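Local coordinates for perosamine synthetase (Caulobacter crescentus, PDB 3BN1) that catalyses the pyridoxal phosphate-dependent transfer of an amino group from L-glutamate to GDP-4-keto-6-deoxy-D-mannose, giving GDP-perosamine for O-antigen synthesis, at the interface of chains A and B. Numbering follows the deposited sequence. Chains: chain A/B, Perosamine synthetase.

Contact 1 and contact 2 are separate stretches of the homodimer interface, with C-alpha centres about 27 Å apart and no residue in common. Contact 1 is built from helices 20-30 and 236-247 of both subunits together with neighbouring loop residues, and includes the pairing of A:Val24 with B:Val24 that marks the neighbourhood of the two-fold axis. Contact 2 joins loop residues, two of them just ahead of helix 90-98, and one, A:Tyr88, also lines the 2-oxoglutarate pocket. Contact 1 thus packs the subunits together, while contact 2 brings the partner up to an active site. Symmetry repeats each contact with the chains exchanged.

Contact 1: the interface of chains A and B. Residues chain A 16, 20-21, 24, 241; chain B 24, 28, 33, 237.
B:Met28 projects from helix 20-30 of one subunit into the N-terminal turn of the same helix in the other, within an aliphatic patch of the homodimer interface. Near its root, CB passes the CG of A:Arg21, whose side chain is poorly ordered and adds little that can be relied on. The chain then bends at both chi2 (-38°) and chi3 (-81°), which turns the thioether in among the A-chain side chains. SD of B:Met28 lies 4.1 Å from A:Val24 CG2 and at a similar separation from the CD1 methyl of A:Ile241, in both cases with the side chains pointing at one another. The terminal methyl CE of B:Met28 rests against the backbone: it is 3.5 Å from the carbonyl carbon C of A:Glu20 and 3.6 Å from the amide N of A:Arg21. The methylene CB of A:Glu20 closes on the same methyl, and CG2 of A:Val24 adds a further contact.

Beyond the sulfur, A:Ile241 on helix 236-247 meets two isoleucines end to end. CD1 of A:Ile241 is 3.9 Å from CD1 of B:Ile33 and 4.0 Å from CD1 of B:Ile237, the latter carried by the equivalent helix of the partner. B:Ile33 holds CG1 between its backbone N and carbonyl carbon (chi1 70°), and the extended arm from there delivers CD1 to both A:Ile241 and A:Leu16. Both methyls of A:Leu16 touch that tip, CD1 at 4.0 Å from B:Ile33 CD1.

Close to the two-fold axis, A:Val24 and B:Val24 present the same branch to each other, CG1 to CG1 at 3.7 Å, their side chains crossing at a slant. With its symmetry twin, in which A:Met28 enters chain B, this aliphatic packing joins the N-terminal helices and helices 236-247 of the two subunits and helps to hold the dimer together.

Contact 2: the interface of chains A and B. Residues chain A 88-89; chain B 215, 225.
The phenol ring of A:Tyr88 has the CG2 methyl of its own neighbour A:Ile89 over one face, 4.1 Å above the plane and displaced toward the rim, while the amide nitrogen NE2 of B:Gln215 approaches its edge in the ring plane. In this DegT/DnrJ/EryC1 family aminotransferase, in which A:Lys188 is the expected Schiff-base lysine for pyridoxal phosphate, A:Tyr88 also lines the 2-oxoglutarate pocket, so the second subunit probably helps to position this part of the active-site wall. The B:Phe225 ring has CG2 of A:Ile89 above its CD2-CE2 rim, whereas CD1 of A:Ile89 lies near CB; the backbone O of B:Gln215 is at the ring edge, in plane.

The two aromatic rings stand almost perpendicular to each other, meeting at their borders with CE1 of A:Tyr88 4.0 Å from CZ of B:Phe225. B:Gln215 comes across the hydroxyl end of the tyrosine at about a right angle, its amide plane turned 76° from the phenol ring. Its chain bends at chi2 (-83°), which swings the amide across the hydroxyl end, so that NE2 faces the ring edge: OH of A:Tyr88 is 3.2 Å from CG of B:Gln215 and 3.3 Å from NE2 of the same residue. NE2 of B:Gln215 also lies 3.7 Å from the ring carbon CE2 of A:Tyr88.

A:Ile89, the residue just before helix 90-98, runs past B:Phe225 in the opposite direction. Its CG1 lies anti to the backbone N (chi1 -160°), and the extended branch carries CD1 of A:Ile89 to 3.7 Å from CB of B:Phe225, near the root of the ring. The shorter branch covers the rim farther out, with CG2 of A:Ile89 3.9 Å from CE2 of B:Phe225.

Contact 1: the interface of chains A and B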
# COMPACT_ATOMS: atom_id res chain seq x y z
N LEU A 16 3.15 -13.85 -18.00
CA LEU A 16 2.70 -12.62 -18.64
C LEU A 16 2.71 -12.89 -20.14
O LEU A 16 3.56 -12.42 -20.87
CB LEU A 16 3.66 -11.51 -18.23
CG LEU A 16 4.04 -11.38 -16.73
CD1 LEU A 16 4.98 -10.21 -16.49
CD2 LEU A 16 2.79 -11.21 -15.88
N GLU A 20 0.20 -7.52 -21.29
CA GLU A 20 0.75 -6.82 -20.13
C GLU A 20 1.76 -5.74 -20.54
O GLU A 20 1.64 -4.56 -20.22
CB GLU A 20 1.32 -7.85 -19.13
CG GLU A 20 0.22 -8.82 -18.59
CD GLU A 20 0.19 -10.16 -19.31
OE1 GLU A 20 0.94 -10.28 -20.34
OE2 GLU A 20 -0.56 -11.08 -18.87
N ARG A 21 2.71 -6.20 -21.35
CA ARG A 21 3.76 -5.34 -21.86
C ARG A 21 3.08 -4.23 -22.64
O ARG A 21 3.23 -3.06 -22.30
CB ARG A 21 4.72 -6.14 -22.73
CG ARG A 21 6.12 -5.58 -22.87
CD ARG A 21 6.79 -6.09 -24.20
NE ARG A 21 8.26 -6.10 -24.18
CZ ARG A 21 9.02 -5.48 -25.08
NH1 ARG A 21 10.35 -5.49 -24.99
NH2 ARG A 21 8.44 -4.85 -26.09
N VAL A 24 1.18 -1.80 -20.30
CA VAL A 24 2.11 -1.04 -19.50
C VAL A 24 2.84 0.03 -20.31
O VAL A 24 2.94 1.20 -19.90
CB VAL A 24 3.11 -2.00 -18.81
CG1 VAL A 24 4.22 -1.12 -18.25
CG2 VAL A 24 2.32 -2.73 -17.67
N ILE A 241 -1.46 -4.34 -16.07
CA ILE A 241 -1.04 -5.73 -16.01
C ILE A 241 -2.23 -6.59 -15.60
O ILE A 241 -2.53 -7.69 -16.17
CB ILE A 241 0.13 -5.97 -15.02
CG1 ILE A 241 1.38 -5.15 -15.44
CG2 ILE A 241 0.40 -7.53 -14.98
CD1 ILE A 241 2.61 -5.14 -14.48
N VAL B 24 11.55 0.03 -17.17
CA VAL B 24 10.28 -0.67 -16.97
C VAL B 24 10.22 -1.90 -17.90
O VAL B 24 9.66 -2.96 -17.55
CB VAL B 24 9.01 0.21 -17.17
CG1 VAL B 24 7.78 -0.72 -17.47
CG2 VAL B 24 8.77 1.14 -15.95
N MET B 28 9.40 -6.02 -17.23
CA MET B 28 8.36 -6.70 -17.98
C MET B 28 8.97 -7.90 -18.68
O MET B 28 8.52 -9.02 -18.48
CB MET B 28 7.74 -5.80 -19.05
CG MET B 28 6.73 -4.66 -18.64
SD MET B 28 5.60 -5.13 -17.30
CE MET B 28 4.33 -6.09 -18.18
N ILE B 33 8.23 -8.19 -11.92
CA ILE B 33 7.28 -7.09 -11.71
C ILE B 33 6.76 -6.95 -10.28
O ILE B 33 5.95 -6.08 -10.01
CB ILE B 33 6.11 -7.23 -12.74
CG1 ILE B 33 5.23 -8.45 -12.40
CG2 ILE B 33 6.76 -7.22 -14.15
CD1 ILE B 33 3.85 -8.57 -13.07
N ILE B 237 8.97 -2.52 -10.51
CA ILE B 237 8.60 -1.52 -11.52
C ILE B 237 8.60 -0.09 -10.98
O ILE B 237 9.18 0.82 -11.58
CB ILE B 237 7.28 -1.87 -12.14
CG1 ILE B 237 7.48 -3.07 -13.07
CG2 ILE B 237 6.68 -0.63 -12.87
CD1 ILE B 237 6.14 -3.55 -13.58

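Contact 2: the interface of chains A and B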
# COMPACT_ATOMS: atom_id res chain seq x y z
N TYR A 88 -3.20 -17.58 5.67
CA TYR A 88 -2.07 -16.68 5.55
C TYR A 88 -2.35 -15.56 6.60
O TYR A 88 -3.47 -15.14 6.83
CB TYR A 88 -1.99 -16.09 4.14
CG TYR A 88 -0.84 -15.15 4.09
CD1 TYR A 88 0.47 -15.61 4.33
CD2 TYR A 88 -1.06 -13.78 3.87
CE1 TYR A 88 1.52 -14.75 4.24
CE2 TYR A 88 -0.03 -12.93 3.79
CZ TYR A 88 1.24 -13.40 4.03
OH TYR A 88 2.26 -12.49 4.02
N ILE A 89 -1.29 -15.12 7.26
CA ILE A 89 -1.45 -14.29 8.41
C ILE A 89 -2.12 -12.96 8.19
O ILE A 89 -2.64 -12.38 9.16
CB ILE A 89 -0.11 -13.99 9.03
CG1 ILE A 89 -0.29 -13.55 10.50
CG2 ILE A 89 0.64 -13.03 8.11
CD1 ILE A 89 1.05 -13.54 11.28
N GLN B 215 5.53 -8.01 5.59
CA GLN B 215 4.57 -8.77 6.39
C GLN B 215 5.01 -9.28 7.77
O GLN B 215 4.38 -10.22 8.28
CB GLN B 215 4.09 -9.96 5.53
CG GLN B 215 3.43 -9.55 4.12
CD GLN B 215 1.99 -9.18 4.27
OE1 GLN B 215 1.60 -8.68 5.30
NE2 GLN B 215 1.18 -9.47 3.27
N PHE B 225 6.36 -16.03 11.28
CA PHE B 225 6.06 -14.63 11.58
C PHE B 225 6.11 -14.25 13.06
O PHE B 225 5.19 -14.52 13.79
CB PHE B 225 4.68 -14.31 11.04
CG PHE B 225 4.57 -14.52 9.55
CD1 PHE B 225 4.63 -15.80 9.03
CD2 PHE B 225 4.53 -13.42 8.70
CE1 PHE B 225 4.59 -16.00 7.69
CE2 PHE B 225 4.44 -13.60 7.32
CZ PHE B 225 4.51 -14.90 6.82